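Local coordinates for aspartate-semialdehyde dehydrogenase (PDB 3HSK), which catalyses the NADPH-dependent reductive dephosphorylation of 4-phospho-L-aspartate to L-aspartate semialdehyde, the second step towards methionine and threonine, at residues 126-131 and 169-174; 136-141 and 365-370; 145-150 and 247-252; 175-180 and 194-199. All blocks are in the same frame, centred on the assembly; numbering follows the deposited sequence. Where two conformers were deposited one is given.

Contacts 1 and 4 both use helix 172-188, whose N-terminal end carries C172, predicted to form the acyl-thioester intermediate, and follow one another in sequence; contact 2 packs against both. Contact 1 meets contact 2 where I169 CG2 lies 3.6 Å from A367 CB, and contact 2 meets contact 4 where V140 CG2 lies 3.6 Å from A179 CA. Contact 3, away from the annotated sites, joins contact 1 through K131 O and F249 N, 2.9 Å apart, a probable hydrogen bond; its nearest atoms to contact 4 are about 9 Å away. The side chain of R128 in contact 1 is about 12 Å from the bound NADP, and that of A367 in contact 2 about 8 Å from that of C172.

Contact 1 of 4, residues 126-131 and 169-174; sequences NYRREK and ISNCST
I169 turns its carbonyl toward the guanidinium of R128: I169 O is 3.2 Å from R128 NH2, and it lies obliquely to the plane of the group. A water joins the two residues at the rim of the guanidinium, in its plane, accepting from R128 NE at 2.8 Å and lying 2.6 Å from I169 O. The arginine gets there on an extended chain; its CG stands opposite the carbonyl carbon (chi1 -74°), and everything from CG to NE runs straight out of the 127-130 type I turn, which is closed by E130 N to Y127 O at 3.2 Å. S170 follows over one face, its C 4.1 Å above the guanidinium plane and offset toward the rim. Its own hydroxyl bonds to E234, the carboxylate that also takes R128 NH1 in a salt bridge, so one acid of helix 227-238 holds both sides of the contact together. Here the chain passes from strand 165-169 of the parallel, NADP-binding sheet into helix 172-188. N171 occupies the N-cap position of that helix. Its backbone N also sits over the guanidinium, 3.9 Å from R128 NH2, while its side chain crosses that of R128 at about a right angle with the amide and guanidinium planes only 8° apart. The N171 side chain is about 7 Å from that of H272, the predicted proton acceptor. C172, predicted to form the acyl-thioester intermediate, begins the helix. Two residues into the helix, T174 OG1 bonds to E234 as well.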
loop_
_atom_site.group_PDB
_atom_site.type_symbol
_atom_site.label_atom_id
_atom_site.label_comp_id
_atom_site.label_asym_id
_atom_site.label_seq_id
_atom_site.Cartn_x
_atom_site.Cartn_y
_atom_site.Cartn_z
ATOM N N ASN A 126 23.966 4.373 -11.341
ATOM C CA ASN A 126 25.375 4.561 -10.977
ATOM C C ASN A 126 25.754 5.960 -10.483
ATOM O O ASN A 126 26.332 6.108 -9.403
ATOM C CB ASN A 126 26.290 4.165 -12.148
ATOM C CG ASN A 126 26.174 2.688 -12.517
ATOM O OD1 ASN A 126 27.078 1.892 -12.239
ATOM N ND2 ASN A 126 25.064 2.320 -13.148
ATOM N N TYR A 127 25.418 6.976 -11.268
ATOM C CA TYR A 127 25.890 8.329 -10.997
ATOM C C TYR A 127 24.830 9.223 -10.376
ATOM O O TYR A 127 25.048 10.421 -10.208
ATOM C CB TYR A 127 26.508 8.949 -12.258
ATOM C CG TYR A 127 27.813 8.271 -12.622
ATOM C CD1 TYR A 127 28.930 8.380 -11.785
ATOM C CD2 TYR A 127 27.928 7.500 -13.782
ATOM C CE1 TYR A 127 30.127 7.748 -12.094
ATOM C CE2 TYR A 127 29.125 6.863 -14.103
ATOM C CZ TYR A 127 30.220 6.991 -13.250
ATOM O OH TYR A 127 31.411 6.371 -13.544
ATOM N N ARG A 128 23.696 8.620 -10.015
ATOM C CA ARG A 128 22.584 9.346 -9.398
ATOM C C ARG A 128 22.994 10.121 -8.149
ATOM O O ARG A 128 22.608 11.278 -7.980
ATOM C CB ARG A 128 21.440 8.391 -9.058
ATOM C CG ARG A 128 20.655 7.933 -10.262
ATOM C CD ARG A 128 19.442 7.145 -9.835
ATOM N NE ARG A 128 18.742 6.559 -10.974
ATOM C CZ ARG A 128 17.717 5.718 -10.873
ATOM N NH1 ARG A 128 17.258 5.355 -9.681
ATOM N NH2 ARG A 128 17.148 5.236 -11.966
ATOM N N ARG A 129 23.783 9.477 -7.288
ATOM C CA ARG A 129 24.178 10.060 -6.004
ATOM C C ARG A 129 25.483 10.851 -6.057
ATOM O O ARG A 129 25.959 11.316 -5.024
ATOM C CB ARG A 129 24.234 8.994 -4.902
ATOM C CG ARG A 129 22.940 8.219 -4.759
ATOM C CD ARG A 129 22.767 7.553 -3.410
ATOM N NE ARG A 129 21.480 6.853 -3.378
ATOM C CZ ARG A 129 20.988 6.181 -2.340
ATOM N NH1 ARG A 129 21.659 6.093 -1.197
ATOM N NH2 ARG A 129 19.804 5.589 -2.454
ATOM N N GLU A 130 26.058 11.007 -7.249
ATOM C CA GLU A 130 27.269 11.826 -7.395
ATOM C C GLU A 130 26.959 13.304 -7.150
ATOM O O GLU A 130 25.970 13.833 -7.660
ATOM C CB GLU A 130 27.942 11.628 -8.758
ATOM C CG GLU A 130 29.121 12.581 -8.969
ATOM C CD GLU A 130 30.131 12.095 -9.988
ATOM O OE1 GLU A 130 30.337 10.867 -10.093
ATOM O OE2 GLU A 130 30.734 12.953 -10.670
ATOM N N LYS A 131 27.812 13.955 -6.367
ATOM C CA LYS A 131 27.556 15.319 -5.877
ATOM C C LYS A 131 27.343 16.382 -6.966
ATOM O O LYS A 131 26.497 17.262 -6.810
ATOM C CB LYS A 131 28.648 15.752 -4.890
ATOM C CG LYS A 131 28.613 14.990 -3.567
ATOM C CD LYS A 131 29.675 15.512 -2.601
ATOM C CE LYS A 131 29.573 14.862 -1.222
ATOM N NZ LYS A 131 28.247 15.098 -0.565
ATOM N N ILE A 169 18.381 10.221 -14.682
ATOM C CA ILE A 169 16.926 10.096 -14.667
ATOM C C ILE A 169 16.501 9.271 -13.456
ATOM O O ILE A 169 16.983 8.157 -13.265
ATOM C CB ILE A 169 16.392 9.379 -15.946
ATOM C CG1 ILE A 169 17.019 9.954 -17.223
ATOM C CG2 ILE A 169 14.866 9.435 -15.993
ATOM C CD1 ILE A 169 16.845 9.075 -18.461
ATOM N N SER A 170 15.599 9.818 -12.641
ATOM C CA SER A 170 15.028 9.075 -11.511
ATOM C C SER A 170 14.040 8.026 -11.994
ATOM O O SER A 170 13.497 8.135 -13.098
ATOM C CB SER A 170 14.320 10.013 -10.534
ATOM O OG SER A 170 15.162 10.346 -9.451
ATOM N N ASN A 171 13.806 7.018 -11.159
ATOM C CA ASN A 171 12.812 5.978 -11.449
ATOM C C ASN A 171 11.357 6.465 -11.429
ATOM O O ASN A 171 11.030 7.465 -10.798
ATOM C CB ASN A 171 12.977 4.803 -10.480
ATOM C CG ASN A 171 13.265 5.254 -9.056
ATOM O OD1 ASN A 171 14.227 5.994 -8.809
ATOM N ND2 ASN A 171 12.442 4.806 -8.108
ATOM N N CYS A 172 10.497 5.725 -12.126
ATOM C CA CYS A 172 9.051 5.936 -12.154
ATOM C C CYS A 172 8.425 6.117 -10.753
ATOM O O CYS A 172 7.513 6.929 -10.583
ATOM C CB CYS A 172 8.394 4.755 -12.880
ATOM S SG CYS A 172 7.169 5.188 -14.157
ATOM N N SER A 173 8.920 5.365 -9.765
ATOM C CA SER A 173 8.439 5.439 -8.376
ATOM C C SER A 173 8.809 6.733 -7.661
ATOM O O SER A 173 7.977 7.327 -6.970
ATOM C CB SER A 173 8.973 4.265 -7.555
ATOM O OG SER A 173 8.250 3.093 -7.846
ATOM N N THR A 174 10.071 7.137 -7.786
ATOM C CA THR A 174 10.528 8.404 -7.226
ATOM C C THR A 174 9.781 9.546 -7.900
ATOM O O THR A 174 9.237 10.419 -7.226
ATOM C CB THR A 174 12.061 8.596 -7.383
ATOM O OG1 THR A 174 12.751 7.468 -6.831
ATOM C CG2 THR A 174 12.513 9.853 -6.659
HETATM O O HOH W 1 19.507 7.568 -13.465
#

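Contact 2 of 4, residues 136-141 and 365-370; sequences VVPIVN and AGAGIL
The tight turn that leaves edge strand 135-136 of the parallel, NADP-binding sheet presses P138 onto A367 and L370 of the C-terminal helix 364-376. The pyrrolidine ring fits against one turn of the helix: P138 CG is 3.4 Å from A367 O, CD lies 3.7 Å from A367 CB, and CB is 3.8 Å from L370 CD2. L370 carries its CG anti to the backbone N (chi1 -170°), which brings CD2 to the turn, where I139 CG2 also meets it at 3.8 Å; the I139 and L370 side chains cross at about a right angle. No hydrogen bond links the segments, and the turn is held from within. V137 O accepts from both V140 N (2.7 Å) and N141 N, and N141 OD1 returns to V137 N at 2.9 Å, V137 N lying in the plane of the N141 side-chain carbonyl, with a bent N-H...O angle of 134°. N141 ND2 bonds to L135 O, which ties the turn to its strand. Around this, V137 packs on A175 and V178 of helix 172-188 and I139 on A179, while helix 364-376 rests A365 and I369, the latter pointing away from the turn, on helix 30-39.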
loop_
_atom_site.group_PDB
_atom_site.type_symbol
_atom_site.label_atom_id
_atom_site.label_comp_id
_atom_site.label_asym_id
_atom_site.label_seq_id
_atom_site.Cartn_x
_atom_site.Cartn_y
_atom_site.Cartn_z
ATOM N N VAL A 136 17.267 14.339 -11.964
ATOM C CA VAL A 136 16.184 15.146 -12.500
ATOM C C VAL A 136 14.926 14.340 -12.821
ATOM O O VAL A 136 14.967 13.387 -13.602
ATOM C CB VAL A 136 16.654 15.940 -13.768
ATOM C CG1 VAL A 136 15.498 16.682 -14.421
ATOM C CG2 VAL A 136 17.771 16.921 -13.408
ATOM N N VAL A 137 13.827 14.718 -12.175
ATOM C CA VAL A 137 12.485 14.413 -12.644
ATOM C C VAL A 137 12.082 15.697 -13.367
ATOM O O VAL A 137 11.785 16.702 -12.712
ATOM C CB VAL A 137 11.526 14.124 -11.465
ATOM C CG1 VAL A 137 10.080 13.965 -11.942
ATOM C CG2 VAL A 137 11.979 12.901 -10.687
ATOM N N PRO A 138 12.117 15.688 -14.714
ATOM C CA PRO A 138 12.021 16.919 -15.519
ATOM C C PRO A 138 10.756 17.763 -15.349
ATOM O O PRO A 138 10.766 18.937 -15.718
ATOM C CB PRO A 138 12.157 16.417 -16.963
ATOM C CG PRO A 138 11.826 14.971 -16.905
ATOM C CD PRO A 138 12.290 14.496 -15.566
ATOM N N ILE A 139 9.690 17.181 -14.799
ATOM C CA ILE A 139 8.459 17.925 -14.531
ATOM C C ILE A 139 8.461 18.506 -13.113
ATOM O O ILE A 139 7.499 19.156 -12.691
ATOM C CB ILE A 139 7.172 17.058 -14.767
ATOM C CG1 ILE A 139 7.055 15.929 -13.735
ATOM C CG2 ILE A 139 7.147 16.501 -16.189
ATOM C CD1 ILE A 139 5.636 15.387 -13.556
ATOM N N VAL A 140 9.554 18.277 -12.392
ATOM C CA VAL A 140 9.662 18.668 -10.988
ATOM C C VAL A 140 10.850 19.606 -10.714
ATOM O O VAL A 140 10.652 20.730 -10.251
ATOM C CB VAL A 140 9.694 17.421 -10.064
ATOM C CG1 VAL A 140 10.232 17.762 -8.688
ATOM C CG2 VAL A 140 8.302 16.823 -9.956
ATOM N N ASN A 141 12.070 19.150 -11.000
ATOM C CA ASN A 141 13.273 19.932 -10.711
ATOM C C ASN A 141 14.169 20.202 -11.932
ATOM O O ASN A 141 15.376 19.950 -11.874
ATOM C CB ASN A 141 14.092 19.266 -9.600
ATOM C CG ASN A 141 14.688 17.935 -10.031
ATOM O OD1 ASN A 141 14.121 17.240 -10.878
ATOM N ND2 ASN A 141 15.839 17.575 -9.450
ATOM N N ALA A 365 12.172 6.706 -20.212
ATOM C CA ALA A 365 12.229 7.129 -21.608
ATOM C C ALA A 365 11.621 8.511 -21.821
ATOM O O ALA A 365 12.232 9.364 -22.467
ATOM C CB ALA A 365 11.554 6.096 -22.513
ATOM N N GLY A 366 10.424 8.723 -21.273
ATOM C CA GLY A 366 9.721 10.002 -21.388
ATOM C C GLY A 366 10.437 11.119 -20.652
ATOM O O GLY A 366 10.514 12.251 -21.138
ATOM N N ALA A 367 10.970 10.796 -19.478
ATOM C CA ALA A 367 11.739 11.752 -18.697
ATOM C C ALA A 367 13.018 12.119 -19.426
ATOM O O ALA A 367 13.402 13.290 -19.455
ATOM C CB ALA A 367 12.048 11.200 -17.324
ATOM N N GLY A 368 13.656 11.113 -20.026
ATOM C CA GLY A 368 14.904 11.295 -20.774
ATOM C C GLY A 368 14.784 12.264 -21.933
ATOM O O GLY A 368 15.637 13.129 -22.108
ATOM N N ILE A 369 13.721 12.119 -22.720
ATOM C CA ILE A 369 13.475 12.977 -23.878
ATOM C C ILE A 369 13.238 14.429 -23.446
ATOM O O ILE A 369 13.774 15.359 -24.059
ATOM C CB ILE A 369 12.305 12.431 -24.763
ATOM C CG1 ILE A 369 12.840 11.494 -25.857
ATOM C CG2 ILE A 369 11.515 13.550 -25.436
ATOM C CD1 ILE A 369 13.230 10.119 -25.376
ATOM N N LEU A 370 12.453 14.601 -22.381
ATOM C CA LEU A 370 12.132 15.923 -21.860
ATOM C C LEU A 370 13.383 16.648 -21.355
ATOM O O LEU A 370 13.552 17.835 -21.621
ATOM C CB LEU A 370 11.029 15.845 -20.783
ATOM C CG LEU A 370 10.391 17.151 -20.272
ATOM C CD1 LEU A 370 9.969 18.065 -21.419
ATOM C CD2 LEU A 370 9.212 16.879 -19.351
#

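Contact 3 of 4, residues 145-150 and 247-252; sequences IDVVEN and TEFVPI
The F249 ring meets V147 at its far end, where CZ is 3.5 Å from V147 CG2. The methyl comes in obliquely, nearer CE1 than CE2, being 3.8 Å from F249 CE1 and 4.1 Å from F249 CE2. V147 CB stands 3.9 Å from the same F249 CZ, so the branch point of the valine follows its methyl to the ring. A second flat group, the imidazole of H144, also touches F249, the two planes being inclined at about 45°, and V242 packs against both V147 and F249. With CG turned opposite its own carbonyl carbon (chi1 -68°), F249 swings its ring toward the helix although its first bond does not aim there. The other branch of V147 serves the backbone: CG1, anti to the valine N (chi1 177°), lies 3.7 Å from T247 O. T247 points its own side chain away from the helix, so the helix meets this residue through its main chain. These pieces come from different parts of the fold. Residues 145-150 begin helix 146-157 in the NAD-binding region, whereas 247-252 enter strand 249-250, which pairs antiparallel with strand 241-242 in the dimerisation region. N243 OD1 accepts from T247 N and E248 N within the connection between those two strands. Across the two segments no hydrogen bond is made; a valine methyl set obliquely against the CZ end of the ring supplies the main apolar touch, so the contact rests on shape and dispersion rather than on polar pairing.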
loop_
_atom_site.group_PDB
_atom_site.type_symbol
_atom_site.label_atom_id
_atom_site.label_comp_id
_atom_site.label_asym_id
_atom_site.label_seq_id
_atom_site.Cartn_x
_atom_site.Cartn_y
_atom_site.Cartn_z
ATOM N N ILE A 145 19.317 21.386 -13.490
ATOM C CA ILE A 145 20.147 21.380 -14.700
ATOM C C ILE A 145 21.030 22.643 -14.828
ATOM O O ILE A 145 22.049 22.620 -15.535
ATOM C CB ILE A 145 19.284 21.134 -15.968
ATOM C CG1 ILE A 145 18.756 19.688 -15.956
ATOM C CG2 ILE A 145 20.067 21.430 -17.247
ATOM C CD1 ILE A 145 17.771 19.340 -17.075
ATOM N N ASP A 146 20.653 23.724 -14.136
ATOM C CA ASP A 146 21.442 24.967 -14.145
ATOM C C ASP A 146 22.890 24.699 -13.758
ATOM O O ASP A 146 23.794 25.384 -14.230
ATOM C CB ASP A 146 20.869 26.031 -13.194
ATOM C CG ASP A 146 19.432 26.430 -13.524
ATOM O OD1 ASP A 146 18.938 26.136 -14.635
ATOM O OD2 ASP A 146 18.789 27.048 -12.645
ATOM N N VAL A 147 23.103 23.707 -12.892
ATOM C CA VAL A 147 24.456 23.340 -12.457
ATOM C C VAL A 147 25.349 22.978 -13.650
ATOM O O VAL A 147 26.472 23.482 -13.759
ATOM C CB VAL A 147 24.442 22.208 -11.410
ATOM C CG1 VAL A 147 25.858 21.799 -11.032
ATOM C CG2 VAL A 147 23.688 22.652 -10.176
ATOM N N VAL A 148 24.845 22.133 -14.552
ATOM C CA VAL A 148 25.606 21.784 -15.759
ATOM C C VAL A 148 25.577 22.926 -16.770
ATOM O O VAL A 148 26.562 23.154 -17.470
ATOM C CB VAL A 148 25.170 20.431 -16.427
ATOM C CG1 VAL A 148 25.213 19.278 -15.428
ATOM C CG2 VAL A 148 23.798 20.535 -17.094
ATOM N N GLU A 149 24.449 23.639 -16.824
ATOM C CA GLU A 149 24.272 24.781 -17.726
ATOM C C GLU A 149 25.334 25.867 -17.497
ATOM O O GLU A 149 25.933 26.354 -18.451
ATOM C CB GLU A 149 22.865 25.373 -17.599
ATOM C CG GLU A 149 22.548 26.430 -18.655
ATOM C CD GLU A 149 21.294 27.249 -18.361
ATOM O OE1 GLU A 149 20.542 26.911 -17.417
ATOM O OE2 GLU A 149 21.056 28.240 -19.088
ATOM N N ASN A 150 25.553 26.232 -16.234
ATOM C CA ASN A 150 26.565 27.215 -15.876
ATOM C C ASN A 150 27.970 26.701 -16.186
ATOM O O ASN A 150 28.780 27.417 -16.760
ATOM C CB ASN A 150 26.452 27.606 -14.398
ATOM C CG ASN A 150 25.161 28.343 -14.080
ATOM O OD1 ASN A 150 24.594 29.034 -14.930
ATOM N ND2 ASN A 150 24.691 28.202 -12.843
ATOM N N THR A 247 28.321 24.255 -7.456
ATOM C CA THR A 247 28.890 23.158 -8.256
ATOM C C THR A 247 28.375 21.778 -7.818
ATOM O O THR A 247 28.399 20.822 -8.600
ATOM C CB THR A 247 30.444 23.148 -8.202
ATOM O OG1 THR A 247 30.882 22.796 -6.884
ATOM C CG2 THR A 247 31.021 24.518 -8.579
ATOM N N GLU A 248 27.930 21.681 -6.568
ATOM C CA GLU A 248 27.456 20.420 -5.998
ATOM C C GLU A 248 26.090 20.569 -5.360
ATOM O O GLU A 248 25.723 21.649 -4.887
ATOM C CB GLU A 248 28.441 19.891 -4.956
ATOM C CG GLU A 248 29.767 19.410 -5.534
ATOM C CD GLU A 248 30.732 18.928 -4.470
ATOM O OE1 GLU A 248 30.312 18.760 -3.301
ATOM O OE2 GLU A 248 31.918 18.717 -4.811
ATOM N N PHE A 249 25.350 19.466 -5.334
ATOM C CA PHE A 249 24.018 19.450 -4.757
ATOM C C PHE A 249 24.045 19.209 -3.256
ATOM O O PHE A 249 24.842 18.421 -2.750
ATOM C CB PHE A 249 23.132 18.424 -5.476
ATOM C CG PHE A 249 22.821 18.802 -6.892
ATOM C CD1 PHE A 249 21.782 19.677 -7.177
ATOM C CD2 PHE A 249 23.590 18.312 -7.941
ATOM C CE1 PHE A 249 21.507 20.049 -8.488
ATOM C CE2 PHE A 249 23.323 18.681 -9.250
ATOM C CZ PHE A 249 22.275 19.546 -9.524
ATOM N N VAL A 250 23.178 19.928 -2.552
ATOM C CA VAL A 250 22.979 19.728 -1.125
ATOM C C VAL A 250 21.530 19.278 -0.924
ATOM O O VAL A 250 20.616 20.110 -0.894
ATOM C CB VAL A 250 23.329 21.004 -0.299
ATOM C CG1 VAL A 250 22.949 20.838 1.166
ATOM C CG2 VAL A 250 24.822 21.313 -0.415
ATOM N N PRO A 251 21.317 17.952 -0.832
ATOM C CA PRO A 251 19.997 17.378 -0.568
ATOM C C PRO A 251 19.466 17.811 0.795
ATOM O O PRO A 251 20.253 18.027 1.719
ATOM C CB PRO A 251 20.269 15.865 -0.558
ATOM C CG PRO A 251 21.527 15.700 -1.334
ATOM C CD PRO A 251 22.340 16.903 -0.984
ATOM N N ILE A 252 18.147 17.936 0.906
ATOM C CA ILE A 252 17.495 18.221 2.184
ATOM C C ILE A 252 18.078 17.301 3.256
ATOM O O ILE A 252 18.032 16.077 3.111
ATOM C CB ILE A 252 15.949 18.038 2.109
ATOM C CG1 ILE A 252 15.333 18.875 0.979
ATOM C CG2 ILE A 252 15.297 18.351 3.450
ATOM C CD1 ILE A 252 15.580 20.387 1.080
#

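Contact 4 of 4, residues 175-180 and 194-199; sequences AGLVAP and LTTTTL
L177 drives its two methyls into the side chains of L194 and T196. L177 and L194 reach toward each other tip to tip, with L177 CD1 at 3.8 Å from L194 CD1 and L177 CD2 at 3.9 Å from L194 CD2, so each methyl finds a counterpart. Both side chains carry CG anti to the backbone N (chi1 178° for L177, 177° for L194), which extends each leucine from its backbone toward the other segment. Against T196 the leucine runs aslant: L177 CD2 lies 3.9 Å from T196 CG2, and L177 CD1 approaches T196 CB at 4.0 Å. The segments belong to helix 172-188 and strand 191-199, which follow one another in the chain, and the helix lies against one face of the mixed sheet of the dimerisation region. L194 and T196, two residues apart on the strand, both point toward the helix, whereas T195 between them points away and packs on L348 of the second subunit. T196 divides its ends: the methyl goes to L177, while OG1, anti to the backbone N, is hydrogen-bonded to E274 on the neighbouring strand 273-280. Helix 227-238 adds T235 beside L177 and L231 beside T196. Farther along the strand, T197 packs on C275 of the second subunit and its OG1 makes a weak hydrogen bond to OG1 of T197 of that subunit.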
loop_
_atom_site.group_PDB
_atom_site.type_symbol
_atom_site.label_atom_id
_atom_site.label_comp_id
_atom_site.label_asym_id
_atom_site.label_seq_id
_atom_site.Cartn_x
_atom_site.Cartn_y
_atom_site.Cartn_z
ATOM N N ALA A 175 9.740 9.509 -9.230
ATOM C CA ALA A 175 9.060 10.518 -10.034
ATOM C C ALA A 175 7.579 10.683 -9.671
ATOM O O ALA A 175 7.064 11.805 -9.637
ATOM C CB ALA A 175 9.233 10.220 -11.516
ATOM N N GLY A 176 6.903 9.571 -9.392
ATOM C CA GLY A 176 5.510 9.604 -8.950
ATOM C C GLY A 176 5.336 10.249 -7.582
ATOM O O GLY A 176 4.365 10.977 -7.344
ATOM N N LEU A 177 6.278 9.982 -6.681
ATOM C CA LEU A 177 6.213 10.533 -5.337
ATOM C C LEU A 177 6.385 12.052 -5.336
ATOM O O LEU A 177 5.581 12.757 -4.735
ATOM C CB LEU A 177 7.236 9.872 -4.403
ATOM C CG LEU A 177 7.303 10.410 -2.962
ATOM C CD1 LEU A 177 5.926 10.427 -2.264
ATOM C CD2 LEU A 177 8.323 9.633 -2.129
ATOM N N VAL A 178 7.413 12.542 -6.027
ATOM C CA VAL A 178 7.755 13.976 -5.999
ATOM C C VAL A 178 6.859 14.850 -6.876
ATOM O O VAL A 178 6.704 16.050 -6.607
ATOM C CB VAL A 178 9.259 14.244 -6.333
ATOM C CG1 VAL A 178 10.168 13.578 -5.308
ATOM C CG2 VAL A 178 9.611 13.803 -7.751
ATOM N N ALA A 179 6.272 14.249 -7.910
ATOM C CA ALA A 179 5.462 14.976 -8.890
ATOM C C ALA A 179 4.406 15.905 -8.288
ATOM O O ALA A 179 4.377 17.086 -8.626
ATOM C CB ALA A 179 4.836 14.021 -9.902
ATOM N N PRO A 180 3.516 15.380 -7.421
ATOM C CA PRO A 180 2.586 16.310 -6.778
ATOM C C PRO A 180 3.223 17.209 -5.704
ATOM O O PRO A 180 2.671 18.262 -5.382
ATOM C CB PRO A 180 1.539 15.375 -6.157
ATOM C CG PRO A 180 2.270 14.118 -5.891
ATOM C CD PRO A 180 3.257 13.983 -7.019
ATOM N N LEU A 194 7.216 12.818 5.231
ATOM C CA LEU A 194 6.685 12.181 4.030
ATOM C C LEU A 194 6.692 10.651 4.114
ATOM O O LEU A 194 7.741 10.040 4.347
ATOM C CB LEU A 194 7.487 12.657 2.807
ATOM C CG LEU A 194 7.197 12.110 1.405
ATOM C CD1 LEU A 194 5.807 12.505 0.912
ATOM C CD2 LEU A 194 8.273 12.589 0.436
ATOM N N THR A 195 5.520 10.039 3.932
ATOM C CA THR A 195 5.424 8.577 3.805
ATOM C C THR A 195 4.869 8.199 2.444
ATOM O O THR A 195 4.173 8.994 1.802
ATOM C CB THR A 195 4.505 7.904 4.860
ATOM O OG1 THR A 195 3.138 7.975 4.424
ATOM C CG2 THR A 195 4.665 8.519 6.245
ATOM N N THR A 196 5.189 6.977 2.020
ATOM C CA THR A 196 4.629 6.377 0.818
ATOM C C THR A 196 4.648 4.851 0.912
ATOM O O THR A 196 5.676 4.242 1.240
ATOM C CB THR A 196 5.343 6.847 -0.472
ATOM O OG1 THR A 196 4.644 6.339 -1.615
ATOM C CG2 THR A 196 6.800 6.387 -0.522
ATOM N N THR A 197 3.492 4.245 0.660
ATOM C CA THR A 197 3.425 2.814 0.430
ATOM C C THR A 197 3.075 2.611 -1.036
ATOM O O THR A 197 2.033 3.082 -1.509
ATOM C CB THR A 197 2.400 2.115 1.330
ATOM O OG1 THR A 197 2.756 2.317 2.704
ATOM C CG2 THR A 197 2.373 0.621 1.052
ATOM N N THR A 198 3.954 1.918 -1.756
ATOM C CA THR A 198 3.740 1.720 -3.178
ATOM C C THR A 198 3.035 0.397 -3.495
ATOM O O THR A 198 3.153 -0.594 -2.772
ATOM C CB THR A 198 5.037 1.850 -3.995
ATOM O OG1 THR A 198 5.805 0.646 -3.879
ATOM C CG2 THR A 198 5.873 3.058 -3.525
ATOM N N LEU A 199 2.279 0.420 -4.581
ATOM C CA LEU A 199 1.671 -0.757 -5.147
ATOM C C LEU A 199 2.153 -0.777 -6.589
ATOM O O LEU A 199 1.550 -0.155 -7.461
ATOM C CB LEU A 199 0.142 -0.668 -5.049
ATOM C CG LEU A 199 -0.498 -0.745 -3.654
ATOM C CD1 LEU A 199 -0.494 0.598 -2.951
ATOM C CD2 LEU A 199 -1.924 -1.244 -3.752
#